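Local coordinates for protein glutathione S-transferase 2 (Heligmosomoides polygyrus, PDB 1TW9) that probably catalyses the conjugation of glutathione to electrophilic halide-bearing substrates, as a two-subunit transferase of the sigma-like glutathione transferase family, at residues A[34-37]-A[38-41]; A[40-43]-A[44-48]; A[130-133]-A[134-138]; A[182-185]-A[186-190]; A[189-192]-A[193-196]. All coordinates share one frame; numbering follows the deposited sequence.

How the contacts relate
Five short-range contacts, each between neighbouring turns of one continuous backbone, sample both parts of a glutathione transferase subunit. Contacts 1 and 2 follow each other from the end of strand 30-34 of the thioredoxin-like sheet; their centres lie about 9 Å apart, they share Val-40 and Pro-41, and the Phe-39 and Phe-46 rings meet at CE1 - CE1 3.7 Å. The other three belong to the helical C-terminal part: contact 3 on helix 119-142, contact 4 on helix 179-189, and contact 5 at the start of helix 192-200. Contacts 4 and 5 share Gln-189 and Gln-190. Contacts 2 and 3, with centres about 37 Å apart, both reach the second subunit, so the dimer draws on both domains.

Contact 1: A[34-37]-A[38-41]; sequences LTQE and TFVP. Unlike the reference sequence in segment 38-41: Val-40 (reference Ala).
Thr-38 meets Thr-35 through a polar cap and Leu-34 through a methyl group, and so serves both kinds of interaction that start this short helix. The polar part is an N-cap: Thr-38 N donates to Thr-35 OG1 at 3.0 Å. The cap oxygen is placed by its torsion, chi1 60°, which sets OG1 between the backbone N and the carbonyl carbon and brings it over the first turn. Two backbone bonds continue the turn, Phe-39 N to Thr-35 O at 2.8 Å and Val-40 N to Gln-36 O at 3.2 Å. Thr-35 N, in contrast, is buried here without a polar partner.

The apolar part centres on Leu-34. Its CB lies 3.5 Å from Thr-38 CG2, the two side chains crossing at about a right angle, while its CD1 comes to the edge of the Phe-39 ring, 4.3 Å from Phe-39 CD1. An alanine here would keep the CB contact but lose both methyl branches, and is likely to leave the Phe-39 ring edge without its neighbour CD1 and the Thr-38 methyl less well covered. Further round the helix, the Gln-36 amide stands steeply to the Phe-39 ring, their planes 78° apart, and its NE2 lies 3.2 Å from Val-40 CG2.

Outside the turn, the Phe-39 ring meets that of Phe-9, and the backbone of Leu-34 is hydrogen-bonded to that of Tyr-8 in strand 4-9. A capped, single-turn helix is thereby fastened to the outer strand 30-34 of the thioredoxin-like glutathione transferase sheet.

Contact 2: A[40-43]-A[44-48]; sequences VPLK and ATFPF. Unlike the reference sequence in segment 40-43: Val-40 (reference Ala).
Leu-42 O is gripped twice by Thr-45, once by the backbone and once by the side chain. The hydroxyl OG1 of Thr-45 donates to Leu-42 O at 2.5 Å, in the carbonyl plane and on a lone pair, whereas Thr-45 N reaches the same Leu-42 O at 2.8 Å from above that plane. With chi1 71°, the threonine hydroxyl is folded back toward the preceding turn, which makes this double hold possible. One residue on, Phe-46 N donates to Lys-43 O at 3.1 Å.

The doubly held oxygen also lies over one face of the Phe-46 ring, 3.4 Å above its plane and offset toward the rim. The far end of that ring carries the apolar contact, its CZ lying 3.6 Å from Leu-42 CB. A serine at Phe-46 would remove the ring and is likely to open a gap beside Leu-42 CB and to cost the packing on Val-51 and Val-53. A water accepts from Ala-44 N at 2.9 Å and donates to Val-40 O at 3.2 Å, joining the two halves of the turn.

Beyond the segments, Lys-43 NZ is hydrogen-bonded to Gly-49 O, and Phe-48 packs on Ala-94 of the second subunit. Irregular turns, helical in their backbone angles at first but lacking the regular bonds, form part of the connection from helix 36-39 to strand 53-56 in the thioredoxin-like domain, with Phe-48 reaching the dimer interface.

Contact 3: A[130-133]-A[134-138]; sequences TKFL and GFITK
Gly-134 opens the second half of this helix by donating from its N to Thr-130 O, 3.0 Å away. A side chain would be tight at this position, since a beta carbon would come close to that same oxygen.

Phe-135 lays its ring beside Lys-131. The carbonyl oxygen Lys-131 O lies 3.3 Å above one ring face, offset toward the rim, and Lys-131 CG approaches Phe-135 CE1 at 3.6 Å. The two side chains run alongside each other and point the same way, but the lysine bends at chi3 (59°), and its NZ forms a salt bridge with Glu-101.

Ile-136 meets Phe-132 from over the ring: its CG1 stands 3.9 Å from the Phe-132 centroid, 19° off the normal, in a CH-pi contact. With CG of Phe-132 anti to the backbone N (chi1 -179°), the ring is carried onward to the isoleucine one turn later. Tyr-98 of helix 82-101 stacks with the same ring.

Thr-137 takes a double hold on Leu-133 O. Its OG1 donates at 2.7 Å to Leu-133 O, and its own N at 2.9 Å to the same oxygen, the two arriving from opposite faces of the carbonyl plane.

Lys-138 NZ is hydrogen-bonded to Pro-47 O of the second subunit, and Phe-135 packs on that proline. These are i to i+4 contacts of a regular alpha helix in the all-helical glutathione transferase C-terminal domain, with one side on helices 82-101 and 179-189 and another at the dimer interface.

Contact 4: A[182-185]-A[186-190]; sequences KAHM and ERIQQ
Ile-188 rests over one face of the His-184 ring, its CG1 3.7 Å from the His-184 centroid and 17° off the normal, a CH-pi contact. The isoleucine branch reaches the ring because CG1 is anti to the carbonyl carbon (chi1 -61°), which directs it back along the helix. On another side, Met-185 CE lies 3.6 Å from Glu-186 CD, where the methionine, bent at chi2 and chi3, runs alongside the glutamate and points the same way. Lys-182 runs beside Glu-186 too, but Lys-182 NZ stays 4.6 Å from Glu-186 OE1, beyond salt-bridge distance. The guanidinium of Arg-187 presents a face to Ala-183 O, and its NH1 approaches His-184 CA at 3.3 Å.

Beneath these side chains, backbone bonds set the spacing: Ile-188 N to His-184 O and Gln-189 N to Met-185 O, each 2.9 Å. One shell farther out, His-184 NE2 is hydrogen-bonded to Asp-157 OD1 of helix 155-170, which helps fix the rotation of the ring under Ile-188. Met-185 also packs on Val-164 and Ile-188 on Ala-161. The contact is typical of successive turns of an amphipathic alpha helix, here packing helix 179-189 on helix 155-170 in the glutathione transferase C-terminal domain.

Contact 5: A[189-192]-A[193-196]; sequences QQTP and RIKK
Gln-189 and Ile-194 meet where helix 179-189 ends and helix 192-200 begins, a tight helix-to-helix turn of the all-helical C-terminal domain. Ile-194 CG2 lies 4.0 Å from Gln-189 CA, bringing the isoleucine against the end of the preceding helix. Next along the chain, the Gln-190 side chain crosses Lys-195 near the lysine's outer carbons.

Thr-191 occupies the N-cap position of the new helix, yet its hydroxyl turns backward: with OG1 anti to the carbonyl carbon (chi1 -58°), it is hydrogen-bonded to Ile-188 O and Arg-187 O in the helix just left behind. Its carbonyl does the work ahead. Lys-195 N reaches Thr-191 O at 2.8 Å in an almost straight bond, N-H...O 177°, while Ile-194 N makes a weak one to Thr-191 O at 2.9 Å. Thr-191 CB also packs on Ile-194 CG1 at 4.1 Å. Both residues touch Leu-24 of helix 16-24, and Arg-193 NH1 is hydrogen-bonded to Leu-24 O, so this turn joins the two domains of the subunit.

Pro-192 supplies the first residue of the helix, and its O accepts from Lys-196 N at 2.9 Å, with Lys-196 CB lying 3.4 Å from that same oxygen.

Contact 1: A[34-37]-A[38-41]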
loop_
_atom_site.group_PDB
_atom_site.type_symbol
_atom_site.label_atom_id
_atom_site.label_comp_id
_atom_site.label_asym_id
_atom_site.label_seq_id
_atom_site.Cartn_x
_atom_site.Cartn_y
_atom_site.Cartn_z
ATOM N N LEU A 34 -1.983 23.655 -1.760
ATOM C CA LEU A 34 -2.026 24.245 -3.077
ATOM C C LEU A 34 -3.428 24.453 -3.577
ATOM O O LEU A 34 -4.307 23.660 -3.314
ATOM C CB LEU A 34 -1.289 23.322 -4.039
ATOM C CG LEU A 34 0.184 23.031 -3.740
ATOM C CD1 LEU A 34 0.728 22.136 -4.768
ATOM C CD2 LEU A 34 1.033 24.320 -3.643
ATOM N N THR A 35 -3.621 25.508 -4.379
ATOM C CA THR A 35 -4.788 25.597 -5.214
ATOM C C THR A 35 -4.534 24.783 -6.499
ATOM O O THR A 35 -3.391 24.457 -6.829
ATOM C CB THR A 35 -5.078 27.055 -5.588
ATOM O OG1 THR A 35 -3.952 27.614 -6.297
ATOM C CG2 THR A 35 -5.214 27.964 -4.332
ATOM N N GLN A 36 -5.602 24.457 -7.206
ATOM C CA GLN A 36 -5.475 23.802 -8.511
ATOM C C GLN A 36 -4.569 24.640 -9.404
ATOM O O GLN A 36 -3.777 24.110 -10.180
ATOM C CB GLN A 36 -6.832 23.655 -9.201
ATOM C CG GLN A 36 -7.128 22.282 -9.832
ATOM C CD GLN A 36 -5.911 21.553 -10.402
ATOM O OE1 GLN A 36 -5.721 20.374 -10.138
ATOM N NE2 GLN A 36 -5.114 22.246 -11.202
ATOM N N GLU A 37 -4.694 25.955 -9.285
ATOM C CA GLU A 37 -3.957 26.870 -10.116
ATOM C C GLU A 37 -2.466 26.851 -9.793
ATOM O O GLU A 37 -1.633 26.926 -10.705
ATOM C CB GLU A 37 -4.538 28.293 -9.990
ATOM C CG GLU A 37 -5.895 28.483 -10.655
ATOM C CD GLU A 37 -7.094 27.914 -9.887
ATOM O OE1 GLU A 37 -6.969 27.543 -8.687
ATOM O OE2 GLU A 37 -8.185 27.856 -10.523
ATOM N N THR A 38 -2.096 26.736 -8.517
ATOM C CA THR A 38 -0.666 26.676 -8.219
ATOM C C THR A 38 -0.117 25.268 -8.412
ATOM O O THR A 38 1.085 25.106 -8.616
ATOM C CB THR A 38 -0.331 27.195 -6.820
ATOM O OG1 THR A 38 1.082 27.064 -6.578
ATOM C CG2 THR A 38 -0.951 26.342 -5.786
ATOM N N PHE A 39 -0.993 24.273 -8.351
ATOM C CA PHE A 39 -0.588 22.872 -8.580
ATOM C C PHE A 39 -0.104 22.642 -10.013
ATOM O O PHE A 39 0.880 21.932 -10.225
ATOM C CB PHE A 39 -1.761 21.937 -8.313
ATOM C CG PHE A 39 -1.519 20.503 -8.747
ATOM C CD1 PHE A 39 -0.817 19.629 -7.938
ATOM C CD2 PHE A 39 -1.961 20.048 -9.976
ATOM C CE1 PHE A 39 -0.596 18.319 -8.343
ATOM C CE2 PHE A 39 -1.732 18.754 -10.360
ATOM C CZ PHE A 39 -1.035 17.889 -9.506
ATOM N N VAL A 40 -0.806 23.245 -10.977
ATOM C CA VAL A 40 -0.560 22.989 -12.420
ATOM C C VAL A 40 0.919 23.083 -12.850
ATOM O O VAL A 40 1.448 22.110 -13.410
ATOM C CB VAL A 40 -1.412 23.880 -13.316
ATOM C CG1 VAL A 40 -1.169 23.519 -14.783
ATOM C CG2 VAL A 40 -2.871 23.737 -12.975
ATOM N N PRO A 41 1.596 24.206 -12.572
ATOM C CA PRO A 41 3.025 24.315 -12.858
ATOM C C PRO A 41 3.928 23.441 -11.994
ATOM O O PRO A 41 5.112 23.277 -12.318
ATOM C CB PRO A 41 3.316 25.794 -12.572
ATOM C CG PRO A 41 1.955 26.466 -12.699
ATOM C CD PRO A 41 1.090 25.463 -11.985
#

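Contact 2: A[40-43]-A[44-48]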
loop_
_atom_site.group_PDB
_atom_site.type_symbol
_atom_site.label_atom_id
_atom_site.label_comp_id
_atom_site.label_asym_id
_atom_site.label_seq_id
_atom_site.Cartn_x
_atom_site.Cartn_y
_atom_site.Cartn_z
ATOM N N VAL A 40 -0.806 23.245 -10.977
ATOM C CA VAL A 40 -0.560 22.989 -12.420
ATOM C C VAL A 40 0.919 23.083 -12.850
ATOM O O VAL A 40 1.448 22.110 -13.410
ATOM C CB VAL A 40 -1.412 23.880 -13.316
ATOM C CG1 VAL A 40 -1.169 23.519 -14.783
ATOM C CG2 VAL A 40 -2.871 23.737 -12.975
ATOM N N PRO A 41 1.596 24.206 -12.572
ATOM C CA PRO A 41 3.025 24.315 -12.858
ATOM C C PRO A 41 3.928 23.441 -11.994
ATOM O O PRO A 41 5.112 23.277 -12.318
ATOM C CB PRO A 41 3.316 25.794 -12.572
ATOM C CG PRO A 41 1.955 26.466 -12.699
ATOM C CD PRO A 41 1.090 25.463 -11.985
ATOM N N LEU A 42 3.398 22.894 -10.899
ATOM C CA LEU A 42 4.200 22.078 -10.006
ATOM C C LEU A 42 4.093 20.591 -10.364
ATOM O O LEU A 42 4.935 19.798 -9.942
ATOM C CB LEU A 42 3.796 22.320 -8.538
ATOM C CG LEU A 42 4.434 23.531 -7.820
ATOM C CD1 LEU A 42 4.572 24.696 -8.747
ATOM C CD2 LEU A 42 3.658 23.929 -6.572
ATOM N N LYS A 43 3.086 20.213 -11.155
ATOM C CA LYS A 43 2.801 18.782 -11.426
ATOM C C LYS A 43 4.007 17.989 -11.906
ATOM O O LYS A 43 4.316 16.889 -11.382
ATOM C CB LYS A 43 1.647 18.695 -12.418
ATOM C CG LYS A 43 1.282 17.324 -12.949
ATOM C CD LYS A 43 0.003 17.430 -13.746
ATOM C CE LYS A 43 -0.440 16.139 -14.392
ATOM N NZ LYS A 43 -1.130 15.288 -13.362
ATOM N N ALA A 44 4.727 18.558 -12.873
ATOM C CA ALA A 44 5.917 17.912 -13.421
ATOM C C ALA A 44 7.018 17.698 -12.357
ATOM O O ALA A 44 7.929 16.910 -12.595
ATOM C CB ALA A 44 6.457 18.701 -14.570
ATOM N N THR A 45 6.937 18.395 -11.209
ATOM C CA THR A 45 7.992 18.359 -10.185
ATOM C C THR A 45 7.734 17.229 -9.180
ATOM O O THR A 45 8.599 16.931 -8.374
ATOM C CB THR A 45 8.113 19.708 -9.378
ATOM O OG1 THR A 45 6.983 19.887 -8.510
ATOM C CG2 THR A 45 8.151 20.994 -10.282
ATOM N N PHE A 46 6.551 16.630 -9.224
ATOM C CA PHE A 46 6.203 15.569 -8.250
ATOM C C PHE A 46 6.525 14.211 -8.872
ATOM O O PHE A 46 6.349 14.036 -10.088
ATOM C CB PHE A 46 4.742 15.659 -7.839
ATOM C CG PHE A 46 4.355 17.003 -7.294
ATOM C CD1 PHE A 46 3.281 17.694 -7.821
ATOM C CD2 PHE A 46 5.067 17.593 -6.292
ATOM C CE1 PHE A 46 2.908 18.903 -7.285
ATOM C CE2 PHE A 46 4.696 18.807 -5.782
ATOM C CZ PHE A 46 3.633 19.476 -6.311
ATOM N N PRO A 47 6.974 13.271 -8.021
ATOM C CA PRO A 47 7.456 11.977 -8.502
ATOM C C PRO A 47 6.539 11.239 -9.459
ATOM O O PRO A 47 7.003 10.691 -10.468
ATOM C CB PRO A 47 7.659 11.203 -7.228
ATOM C CG PRO A 47 8.079 12.254 -6.227
ATOM C CD PRO A 47 7.114 13.377 -6.569
ATOM N N PHE A 48 5.240 11.276 -9.211
ATOM C CA PHE A 48 4.289 10.646 -10.068
ATOM C C PHE A 48 3.205 11.627 -10.532
ATOM O O PHE A 48 2.077 11.234 -10.824
ATOM C CB PHE A 48 3.664 9.454 -9.389
ATOM C CG PHE A 48 4.695 8.514 -8.815
ATOM C CD1 PHE A 48 4.914 8.499 -7.446
ATOM C CD2 PHE A 48 5.444 7.699 -9.645
ATOM C CE1 PHE A 48 5.891 7.683 -6.908
ATOM C CE2 PHE A 48 6.411 6.834 -9.124
ATOM C CZ PHE A 48 6.640 6.848 -7.764
HETATM O O HOH W 1 4.414 21.209 -14.109
#

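Contact 3: A[130-133]-A[134-138]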
loop_
_atom_site.group_PDB
_atom_site.type_symbol
_atom_site.label_atom_id
_atom_site.label_comp_id
_atom_site.label_asym_id
_atom_site.label_seq_id
_atom_site.Cartn_x
_atom_site.Cartn_y
_atom_site.Cartn_z
ATOM N N THR A 130 -20.875 -2.378 5.223
ATOM C CA THR A 130 -21.142 -3.603 5.970
ATOM C C THR A 130 -20.003 -4.646 5.864
ATOM O O THR A 130 -19.583 -5.250 6.873
ATOM C CB THR A 130 -22.449 -4.215 5.467
ATOM O OG1 THR A 130 -23.545 -3.323 5.751
ATOM C CG2 THR A 130 -22.867 -5.576 6.165
ATOM N N LYS A 131 -19.511 -4.859 4.644
ATOM C CA LYS A 131 -18.425 -5.767 4.412
ATOM C C LYS A 131 -17.138 -5.299 5.100
ATOM O O LYS A 131 -16.567 -6.036 5.909
ATOM C CB LYS A 131 -18.173 -5.902 2.926
ATOM C CG LYS A 131 -17.129 -6.972 2.611
ATOM C CD LYS A 131 -17.221 -7.436 1.145
ATOM C CE LYS A 131 -17.019 -6.281 0.155
ATOM N NZ LYS A 131 -16.797 -6.672 -1.306
ATOM N N PHE A 132 -16.720 -4.068 4.829
ATOM C CA PHE A 132 -15.519 -3.517 5.433
ATOM C C PHE A 132 -15.560 -3.358 6.955
ATOM O O PHE A 132 -14.629 -3.760 7.654
ATOM C CB PHE A 132 -15.200 -2.151 4.842
ATOM C CG PHE A 132 -13.980 -1.529 5.395
ATOM C CD1 PHE A 132 -14.069 -0.330 6.055
ATOM C CD2 PHE A 132 -12.735 -2.119 5.172
ATOM C CE1 PHE A 132 -12.902 0.280 6.528
ATOM C CE2 PHE A 132 -11.576 -1.533 5.665
ATOM C CZ PHE A 132 -11.689 -0.352 6.387
ATOM N N LEU A 133 -16.668 -2.854 7.463
ATOM C CA LEU A 133 -16.779 -2.692 8.934
ATOM C C LEU A 133 -16.881 -4.032 9.621
ATOM O O LEU A 133 -16.508 -4.170 10.768
ATOM C CB LEU A 133 -17.850 -1.697 9.330
ATOM C CG LEU A 133 -17.613 -0.199 8.911
ATOM C CD1 LEU A 133 -18.634 0.658 9.609
ATOM C CD2 LEU A 133 -16.215 0.374 9.131
ATOM N N GLY A 134 -17.410 -5.022 8.937
ATOM C CA GLY A 134 -17.431 -6.353 9.507
ATOM C C GLY A 134 -15.998 -6.816 9.705
ATOM O O GLY A 134 -15.661 -7.399 10.768
ATOM N N PHE A 135 -15.149 -6.633 8.691
ATOM C CA PHE A 135 -13.722 -7.044 8.818
ATOM C C PHE A 135 -13.012 -6.279 9.936
ATOM O O PHE A 135 -12.317 -6.897 10.783
ATOM C CB PHE A 135 -12.940 -6.821 7.513
ATOM C CG PHE A 135 -13.428 -7.656 6.345
ATOM C CD1 PHE A 135 -13.509 -7.098 5.074
ATOM C CD2 PHE A 135 -13.800 -8.973 6.502
ATOM C CE1 PHE A 135 -13.940 -7.849 3.996
ATOM C CE2 PHE A 135 -14.214 -9.715 5.442
ATOM C CZ PHE A 135 -14.299 -9.144 4.172
ATOM N N ILE A 136 -13.204 -4.982 9.966
ATOM C CA ILE A 136 -12.636 -4.105 11.020
ATOM C C ILE A 136 -13.071 -4.534 12.409
ATOM O O ILE A 136 -12.258 -4.627 13.332
ATOM C CB ILE A 136 -13.020 -2.575 10.788
ATOM C CG1 ILE A 136 -12.388 -2.018 9.546
ATOM C CG2 ILE A 136 -12.595 -1.685 12.042
ATOM C CD1 ILE A 136 -10.944 -2.284 9.415
ATOM N N THR A 137 -14.361 -4.819 12.576
ATOM C CA THR A 137 -14.931 -5.264 13.851
ATOM C C THR A 137 -14.289 -6.558 14.382
ATOM O O THR A 137 -13.984 -6.693 15.585
ATOM C CB THR A 137 -16.420 -5.434 13.690
ATOM O OG1 THR A 137 -16.998 -4.137 13.419
ATOM C CG2 THR A 137 -17.035 -5.854 15.022
ATOM N N LYS A 138 -14.020 -7.482 13.470
ATOM C CA LYS A 138 -13.341 -8.718 13.792
ATOM C C LYS A 138 -11.940 -8.442 14.361
ATOM O O LYS A 138 -11.596 -9.027 15.353
ATOM C CB LYS A 138 -13.324 -9.589 12.548
ATOM C CG LYS A 138 -12.481 -10.724 12.553
ATOM C CD LYS A 138 -12.700 -11.526 11.232
ATOM C CE LYS A 138 -11.855 -10.979 10.013
ATOM N NZ LYS A 138 -12.164 -11.947 8.875
#

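Contact 4: A[182-185]-A[186-190]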
loop_
_atom_site.group_PDB
_atom_site.type_symbol
_atom_site.label_atom_id
_atom_site.label_comp_id
_atom_site.label_asym_id
_atom_site.label_seq_id
_atom_site.Cartn_x
_atom_site.Cartn_y
_atom_site.Cartn_z
ATOM N N LYS A 182 -17.590 2.559 16.142
ATOM C CA LYS A 182 -17.859 3.909 16.675
ATOM C C LYS A 182 -16.966 4.226 17.886
ATOM O O LYS A 182 -16.476 5.347 17.990
ATOM C CB LYS A 182 -19.327 4.095 17.139
ATOM C CG LYS A 182 -19.554 5.605 17.419
ATOM C CD LYS A 182 -20.867 6.052 17.726
ATOM C CE LYS A 182 -20.812 7.608 17.973
ATOM N NZ LYS A 182 -22.228 8.139 18.066
ATOM N N ALA A 183 -16.832 3.276 18.809
ATOM C CA ALA A 183 -16.084 3.411 20.048
ATOM C C ALA A 183 -14.622 3.704 19.687
ATOM O O ALA A 183 -13.939 4.542 20.265
ATOM C CB ALA A 183 -16.155 2.085 20.825
ATOM N N HIS A 184 -14.170 2.997 18.671
ATOM C CA HIS A 184 -12.785 3.170 18.169
ATOM C C HIS A 184 -12.599 4.555 17.577
ATOM O O HIS A 184 -11.648 5.245 17.903
ATOM C CB HIS A 184 -12.422 2.073 17.166
ATOM C CG HIS A 184 -11.128 2.281 16.447
ATOM N ND1 HIS A 184 -11.024 2.999 15.286
ATOM C CD2 HIS A 184 -9.874 1.851 16.741
ATOM C CE1 HIS A 184 -9.750 2.995 14.886
ATOM N NE2 HIS A 184 -9.043 2.274 15.743
ATOM N N MET A 185 -13.538 4.973 16.756
ATOM C CA MET A 185 -13.514 6.296 16.188
ATOM C C MET A 185 -13.397 7.332 17.281
ATOM O O MET A 185 -12.560 8.266 17.195
ATOM C CB MET A 185 -14.771 6.497 15.341
ATOM C CG MET A 185 -14.796 7.732 14.514
ATOM S SD MET A 185 -16.400 8.559 14.554
ATOM C CE MET A 185 -15.748 9.464 15.850
ATOM N N GLU A 186 -14.197 7.186 18.339
ATOM C CA GLU A 186 -14.182 8.211 19.381
ATOM C C GLU A 186 -12.882 8.173 20.169
ATOM O O GLU A 186 -12.304 9.215 20.478
ATOM C CB GLU A 186 -15.357 8.046 20.272
ATOM C CG GLU A 186 -16.640 8.314 19.537
ATOM C CD GLU A 186 -16.978 9.770 19.194
ATOM O OE1 GLU A 186 -18.072 9.931 18.593
ATOM O OE2 GLU A 186 -16.240 10.763 19.478
ATOM N N ARG A 187 -12.413 6.980 20.454
ATOM C CA ARG A 187 -11.154 6.852 21.197
ATOM C C ARG A 187 -10.029 7.508 20.437
ATOM O O ARG A 187 -9.221 8.223 20.994
ATOM C CB ARG A 187 -10.867 5.370 21.309
ATOM C CG ARG A 187 -9.604 4.944 21.914
ATOM C CD ARG A 187 -9.488 3.405 21.816
ATOM N NE ARG A 187 -10.578 2.709 22.567
ATOM C CZ ARG A 187 -11.505 1.860 22.081
ATOM N NH1 ARG A 187 -11.624 1.453 20.781
ATOM N NH2 ARG A 187 -12.343 1.385 22.972
ATOM N N ILE A 188 -9.958 7.238 19.149
ATOM C CA ILE A 188 -8.858 7.759 18.341
ATOM C C ILE A 188 -8.952 9.268 18.224
ATOM O O ILE A 188 -7.997 9.986 18.350
ATOM C CB ILE A 188 -8.802 7.086 16.970
ATOM C CG1 ILE A 188 -8.578 5.593 17.129
ATOM C CG2 ILE A 188 -7.663 7.683 16.116
ATOM C CD1 ILE A 188 -7.365 5.212 17.985
ATOM N N GLN A 189 -10.137 9.735 17.925
ATOM C CA GLN A 189 -10.316 11.154 17.640
ATOM C C GLN A 189 -10.327 12.022 18.871
ATOM O O GLN A 189 -10.206 13.253 18.719
ATOM C CB GLN A 189 -11.511 11.411 16.740
ATOM C CG GLN A 189 -11.359 10.659 15.374
ATOM C CD GLN A 189 -11.478 11.533 14.175
ATOM O OE1 GLN A 189 -10.580 11.598 13.265
ATOM N NE2 GLN A 189 -12.562 12.226 14.136
ATOM N N GLN A 190 -10.509 11.434 20.059
ATOM C CA GLN A 190 -10.344 12.149 21.312
ATOM C C GLN A 190 -8.925 12.050 21.890
ATOM O O GLN A 190 -8.617 12.686 22.918
ATOM C CB GLN A 190 -11.367 11.639 22.334
ATOM C CG GLN A 190 -12.840 11.977 21.954
ATOM C CD GLN A 190 -13.079 13.481 21.608
ATOM O OE1 GLN A 190 -13.474 13.804 20.483
ATOM N NE2 GLN A 190 -12.810 14.353 22.527
#

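Contact 5: A[189-192]-A[193-196]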
loop_
_atom_site.group_PDB
_atom_site.type_symbol
_atom_site.label_atom_id
_atom_site.label_comp_id
_atom_site.label_asym_id
_atom_site.label_seq_id
_atom_site.Cartn_x
_atom_site.Cartn_y
_atom_site.Cartn_z
ATOM N N GLN A 189 -10.137 9.735 17.925
ATOM C CA GLN A 189 -10.316 11.154 17.640
ATOM C C GLN A 189 -10.327 12.022 18.871
ATOM O O GLN A 189 -10.206 13.253 18.719
ATOM C CB GLN A 189 -11.511 11.411 16.740
ATOM C CG GLN A 189 -11.359 10.659 15.374
ATOM C CD GLN A 189 -11.478 11.533 14.175
ATOM O OE1 GLN A 189 -10.580 11.598 13.265
ATOM N NE2 GLN A 189 -12.562 12.226 14.136
ATOM N N GLN A 190 -10.509 11.434 20.059
ATOM C CA GLN A 190 -10.344 12.149 21.312
ATOM C C GLN A 190 -8.925 12.050 21.890
ATOM O O GLN A 190 -8.617 12.686 22.918
ATOM C CB GLN A 190 -11.367 11.639 22.334
ATOM C CG GLN A 190 -12.840 11.977 21.954
ATOM C CD GLN A 190 -13.079 13.481 21.608
ATOM O OE1 GLN A 190 -13.474 13.804 20.483
ATOM N NE2 GLN A 190 -12.810 14.353 22.527
ATOM N N THR A 191 -8.032 11.284 21.243
ATOM C CA THR A 191 -6.620 11.246 21.675
ATOM C C THR A 191 -6.126 12.691 21.713
ATOM O O THR A 191 -6.346 13.391 20.722
ATOM C CB THR A 191 -5.813 10.419 20.671
ATOM O OG1 THR A 191 -6.369 9.090 20.597
ATOM C CG2 THR A 191 -4.471 10.222 21.120
ATOM N N PRO A 192 -5.603 13.219 22.837
ATOM C CA PRO A 192 -5.409 14.683 22.952
ATOM C C PRO A 192 -4.773 15.393 21.728
ATOM O O PRO A 192 -5.285 16.402 21.279
ATOM C CB PRO A 192 -4.589 14.837 24.224
ATOM C CG PRO A 192 -5.068 13.711 25.069
ATOM C CD PRO A 192 -5.418 12.564 24.142
ATOM N N ARG A 193 -3.648 14.896 21.217
ATOM C CA ARG A 193 -3.017 15.555 20.059
ATOM C C ARG A 193 -3.835 15.501 18.778
ATOM O O ARG A 193 -3.768 16.419 17.912
ATOM C CB ARG A 193 -1.650 14.931 19.847
ATOM C CG ARG A 193 -0.662 15.398 20.876
ATOM C CD ARG A 193 0.637 14.657 20.759
ATOM N NE ARG A 193 1.612 15.193 21.663
ATOM C CZ ARG A 193 2.837 14.677 21.820
ATOM N NH1 ARG A 193 3.233 13.599 21.114
ATOM N NH2 ARG A 193 3.681 15.242 22.673
ATOM N N ILE A 194 -4.625 14.448 18.622
ATOM C CA ILE A 194 -5.472 14.361 17.482
ATOM C C ILE A 194 -6.719 15.275 17.637
ATOM O O ILE A 194 -7.108 16.018 16.714
ATOM C CB ILE A 194 -5.914 12.899 17.297
ATOM C CG1 ILE A 194 -4.691 11.975 17.059
ATOM C CG2 ILE A 194 -6.934 12.799 16.161
ATOM C CD1 ILE A 194 -3.884 12.338 15.885
ATOM N N LYS A 195 -7.300 15.266 18.819
ATOM C CA LYS A 195 -8.407 16.169 19.132
ATOM C C LYS A 195 -8.041 17.596 18.897
ATOM O O LYS A 195 -8.794 18.329 18.297
ATOM C CB LYS A 195 -8.767 16.018 20.608
ATOM C CG LYS A 195 -10.012 16.774 21.093
ATOM C CD LYS A 195 -10.272 16.487 22.584
ATOM C CE LYS A 195 -11.338 17.422 23.182
ATOM N NZ LYS A 195 -12.114 16.764 24.250
ATOM N N LYS A 196 -6.851 17.959 19.360
ATOM C CA LYS A 196 -6.342 19.336 19.172
ATOM C C LYS A 196 -6.197 19.681 17.695
ATOM O O LYS A 196 -6.592 20.793 17.235
ATOM C CB LYS A 196 -4.992 19.477 19.810
ATOM C CG LYS A 196 -4.444 20.889 19.753
ATOM C CD LYS A 196 -2.961 20.859 20.043
ATOM C CE LYS A 196 -2.401 22.186 20.586
ATOM N NZ LYS A 196 -0.918 22.280 20.366
#